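Aldose 1-epimerase (Escherichia coli, PDB 3NRE) probably interconverts the alpha and beta anomers of an aldose sugar. Local coordinates at residues G219-P228 and T281-L291. Sequence-based numbering, arbitrary orientation. Where two conformers were deposited one is given.
Sequences GYAIIMETTP and TSEMSLRVEWL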
loop_
_atom_site.group_PDB
_atom_site.type_symbol
_atom_site.label_atom_id
_atom_site.label_comp_id
_atom_site.label_asym_id
_atom_site.label_seq_id
_atom_site.Cartn_x
_atom_site.Cartn_y
_atom_site.Cartn_z
ATOM N N GLY A 219 -24.194 3.336 3.485
ATOM C CA GLY A 219 -24.293 4.699 3.989
ATOM C C GLY A 219 -23.060 5.382 4.581
ATOM O O GLY A 219 -23.203 6.370 5.281
ATOM N N TYR A 220 -21.848 4.903 4.294
ATOM C CA TYR A 220 -20.628 5.614 4.742
ATOM C C TYR A 220 -19.615 5.855 3.602
ATOM O O TYR A 220 -19.758 5.338 2.470
ATOM C CB TYR A 220 -19.965 4.856 5.883
ATOM C CG TYR A 220 -19.280 3.581 5.438
ATOM C CD1 TYR A 220 -17.974 3.601 5.047
ATOM C CD2 TYR A 220 -19.957 2.379 5.353
ATOM C CE1 TYR A 220 -17.328 2.469 4.636
ATOM C CE2 TYR A 220 -19.311 1.214 4.927
ATOM C CZ TYR A 220 -18.009 1.272 4.543
ATOM O OH TYR A 220 -17.313 0.165 4.095
ATOM N N ALA A 221 -18.613 6.668 3.913
ATOM C CA ALA A 221 -17.460 6.870 3.048
ATOM C C ALA A 221 -16.236 6.762 3.955
ATOM O O ALA A 221 -16.335 6.996 5.167
ATOM C CB ALA A 221 -17.492 8.227 2.377
ATOM N N ILE A 222 -15.101 6.431 3.362
ATOM C CA ILE A 222 -13.799 6.445 4.031
ATOM C C ILE A 222 -12.979 7.527 3.379
ATOM O O ILE A 222 -12.913 7.584 2.150
ATOM C CB ILE A 222 -13.024 5.114 3.862
ATOM C CG1 ILE A 222 -13.744 3.993 4.592
ATOM C CG2 ILE A 222 -11.577 5.248 4.358
ATOM C CD1 ILE A 222 -12.912 2.758 4.743
ATOM N N ILE A 223 -12.389 8.384 4.217
ATOM C CA ILE A 223 -11.555 9.499 3.788
ATOM C C ILE A 223 -10.135 9.092 4.072
ATOM O O ILE A 223 -9.744 8.882 5.215
ATOM C CB ILE A 223 -11.801 10.797 4.577
ATOM C CG1 ILE A 223 -13.199 11.334 4.331
ATOM C CG2 ILE A 223 -10.715 11.851 4.266
ATOM C CD1 ILE A 223 -13.487 11.613 2.927
HETATM N N MSE A 224 -9.379 8.990 2.995
HETATM C CA MSE A 224 -7.953 8.632 3.053
HETATM C C MSE A 224 -7.115 9.904 2.915
HETATM O O MSE A 224 -7.322 10.690 1.972
HETATM C CB MSE A 224 -7.560 7.636 1.934
HETATM C CG MSE A 224 -6.021 7.430 1.775
HETATM SE SE MSE A 224 -5.287 6.108 0.483
HETATM C CE MSE A 224 -6.303 4.555 0.879
ATOM N N GLU A 225 -6.166 10.081 3.846
ATOM C CA GLU A 225 -5.223 11.213 3.839
ATOM C C GLU A 225 -3.820 10.701 4.127
ATOM O O GLU A 225 -3.626 9.799 4.933
ATOM C CB GLU A 225 -5.575 12.278 4.889
ATOM C CG GLU A 225 -6.860 12.989 4.581
ATOM C CD GLU A 225 -7.166 14.147 5.544
ATOM O OE1 GLU A 225 -6.234 14.805 6.077
ATOM O OE2 GLU A 225 -8.367 14.393 5.748
ATOM N N THR A 226 -2.844 11.211 3.402
ATOM C CA THR A 226 -1.447 10.828 3.625
ATOM C C THR A 226 -0.603 12.057 4.005
ATOM O O THR A 226 -0.860 13.219 3.537
ATOM C CB THR A 226 -0.834 10.180 2.375
ATOM O OG1 THR A 226 -1.092 11.040 1.242
ATOM C CG2 THR A 226 -1.391 8.729 2.155
ATOM N N THR A 227 0.400 11.821 4.849
ATOM C CA THR A 227 1.321 12.902 5.276
ATOM C C THR A 227 2.744 12.376 5.342
ATOM O O THR A 227 3.004 11.420 6.064
ATOM C CB THR A 227 1.005 13.440 6.707
ATOM O OG1 THR A 227 -0.386 13.733 6.809
ATOM C CG2 THR A 227 1.793 14.709 7.003
ATOM N N PRO A 228 3.672 12.950 4.560
ATOM C CA PRO A 228 3.528 13.954 3.495
ATOM C C PRO A 228 2.582 13.458 2.403
ATOM O O PRO A 228 2.361 12.238 2.298
ATOM C CB PRO A 228 4.940 14.092 2.936
ATOM C CG PRO A 228 5.844 13.495 4.005
ATOM C CD PRO A 228 5.047 12.440 4.664
ATOM N N THR A 281 9.679 8.927 7.148
ATOM C CA THR A 281 8.412 8.503 7.743
ATOM C C THR A 281 7.260 8.946 6.853
ATOM O O THR A 281 7.315 10.007 6.217
ATOM C CB THR A 281 8.238 9.107 9.168
ATOM O OG1 THR A 281 9.334 8.709 10.006
ATOM C CG2 THR A 281 6.922 8.649 9.797
ATOM N N SER A 282 6.230 8.109 6.756
ATOM C CA SER A 282 4.988 8.510 6.067
ATOM C C SER A 282 3.821 8.046 6.918
ATOM O O SER A 282 3.978 7.108 7.660
ATOM C CB SER A 282 4.871 7.932 4.659
ATOM O OG SER A 282 4.898 6.543 4.662
ATOM N N GLU A 283 2.661 8.678 6.765
ATOM C CA GLU A 283 1.478 8.315 7.515
ATOM C C GLU A 283 0.295 8.192 6.551
ATOM O O GLU A 283 0.183 8.952 5.597
ATOM C CB GLU A 283 1.216 9.413 8.559
ATOM C CG GLU A 283 -0.013 9.237 9.405
ATOM C CD GLU A 283 -0.362 10.506 10.168
ATOM O OE1 GLU A 283 0.420 10.851 11.085
ATOM O OE2 GLU A 283 -1.401 11.143 9.832
HETATM N N MSE A 284 -0.595 7.230 6.802
HETATM C CA MSE A 284 -1.856 7.144 6.085
HETATM C C MSE A 284 -2.923 7.178 7.155
HETATM O O MSE A 284 -2.797 6.438 8.130
HETATM C CB MSE A 284 -1.919 5.815 5.343
HETATM C CG MSE A 284 -3.294 5.448 4.775
HETATM SE SE MSE A 284 -3.418 3.803 3.853
HETATM C CE MSE A 284 -3.224 2.527 5.279
ATOM N N SER A 285 -3.968 7.984 6.974
ATOM C CA SER A 285 -5.108 7.892 7.842
ATOM C C SER A 285 -6.354 7.522 7.058
ATOM O O SER A 285 -6.513 7.915 5.889
ATOM C CB SER A 285 -5.293 9.165 8.647
ATOM O OG SER A 285 -5.751 10.259 7.864
ATOM N N LEU A 286 -7.207 6.707 7.690
ATOM C CA LEU A 286 -8.497 6.345 7.110
ATOM C C LEU A 286 -9.577 6.770 8.084
ATOM O O LEU A 286 -9.658 6.242 9.177
ATOM C CB LEU A 286 -8.560 4.827 6.868
ATOM C CG LEU A 286 -7.482 4.208 5.956
ATOM C CD1 LEU A 286 -7.610 2.676 5.950
ATOM C CD2 LEU A 286 -7.551 4.806 4.557
ATOM N N ARG A 287 -10.430 7.700 7.677
ATOM C CA ARG A 287 -11.460 8.219 8.554
ATOM C C ARG A 287 -12.817 7.800 8.050
ATOM O O ARG A 287 -13.120 7.987 6.864
ATOM C CB ARG A 287 -11.375 9.744 8.662
ATOM C CG ARG A 287 -12.453 10.353 9.524
ATOM C CD ARG A 287 -12.155 11.803 9.956
ATOM N NE ARG A 287 -12.065 12.699 8.800
ATOM C CZ ARG A 287 -13.104 13.203 8.132
ATOM N NH1 ARG A 287 -14.360 12.910 8.464
ATOM N NH2 ARG A 287 -12.883 14.009 7.106
ATOM N N VAL A 288 -13.665 7.269 8.941
ATOM C CA VAL A 288 -15.007 6.854 8.535
ATOM C C VAL A 288 -15.957 8.001 8.758
ATOM O O VAL A 288 -15.945 8.606 9.831
ATOM C CB VAL A 288 -15.538 5.641 9.333
ATOM C CG1 VAL A 288 -16.769 5.046 8.639
ATOM C CG2 VAL A 288 -14.472 4.609 9.500
ATOM N N GLU A 289 -16.786 8.293 7.766
ATOM C CA GLU A 289 -17.817 9.285 7.977
ATOM C C GLU A 289 -19.153 8.882 7.392
ATOM O O GLU A 289 -19.248 8.104 6.434
ATOM C CB GLU A 289 -17.384 10.681 7.491
ATOM C CG GLU A 289 -17.084 10.818 6.035
ATOM C CD GLU A 289 -16.929 12.292 5.588
ATOM O OE1 GLU A 289 -16.507 13.132 6.403
ATOM O OE2 GLU A 289 -17.208 12.604 4.408
ATOM N N TRP A 290 -20.220 9.386 8.020
ATOM C CA TRP A 290 -21.545 9.102 7.517
ATOM C C TRP A 290 -21.564 9.901 6.214
ATOM O O TRP A 290 -21.041 10.996 6.180
ATOM C CB TRP A 290 -22.621 9.473 8.559
ATOM C CG TRP A 290 -22.776 8.405 9.712
ATOM C CD1 TRP A 290 -23.952 8.030 10.307
ATOM C CD2 TRP A 290 -21.737 7.611 10.365
ATOM N NE1 TRP A 290 -23.720 7.075 11.274
ATOM C CE2 TRP A 290 -22.381 6.797 11.331
ATOM C CE3 TRP A 290 -20.339 7.512 10.230
ATOM C CZ2 TRP A 290 -21.674 5.894 12.153
ATOM C CZ3 TRP A 290 -19.630 6.609 11.041
ATOM C CH2 TRP A 290 -20.300 5.821 11.986
ATOM N N LEU A 291 -22.063 9.312 5.128
ATOM C CA LEU A 291 -21.874 9.878 3.783
ATOM C C LEU A 291 -22.713 11.157 3.618
ATOM O O LEU A 291 -23.699 11.363 4.359
ATOM C CB LEU A 291 -22.238 8.822 2.717
ATOM C CG LEU A 291 -21.781 8.880 1.250
ATOM C CD1 LEU A 291 -22.556 7.814 0.465
ATOM C CD2 LEU A 291 -21.938 10.243 0.543
ATOM O OXT LEU A 291 -22.430 12.032 2.771
HETATM O O HOH W 1 -8.383 10.481 6.877
HETATM O O HOH W 2 -2.400 11.661 7.057
HETATM O O HOH W 3 -9.603 12.593 7.859
#
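Ile223 lies over one face of the Arg287 guanidinium, CG1 standing 3.9 Å from NH2, while the Tyr220 ring takes CG1 of Ile222 at its edge and meets Val288 CG1 obliquely. These groups sit on two neighbouring antiparallel strands of the large beta-sandwich of the galactose mutarotase fold, 220-227 and 281-290, between strands 210-215 and 127-136. Backbone hydrogen bonds join them at every second pair, from Ala221 with Glu289 to Thr227 with Glu283. The buried face suits apolar residues: CD2 of Leu286 touches CB of Met224 at 3.9 Å, and both selenomethionines, Met224 and Met284, reach toward strand 142-153. The opposite face is mixed, with Ala221 and Ile223 among charged and hydroxyl side chains. A bend at chi3 (62°) swings the Arg287 guanidinium back beside Ile223, where NH1 forms a salt bridge with Glu289 OE1 at 3.0 Å; Glu289 OE2 pairs with Arg212 of the strand beyond. With an alanine at Glu289, both arginines would probably lose their shared carboxylate, leaving the Arg287 guanidinium freer to turn. Polar residues suit this partly exposed side, where waters bridge them: one joins Arg287 NE to Glu225 OE2, and another donates to Ile223 O at 2.7 Å while hydrogen-bonding Ser285 OG at 2.8 Å.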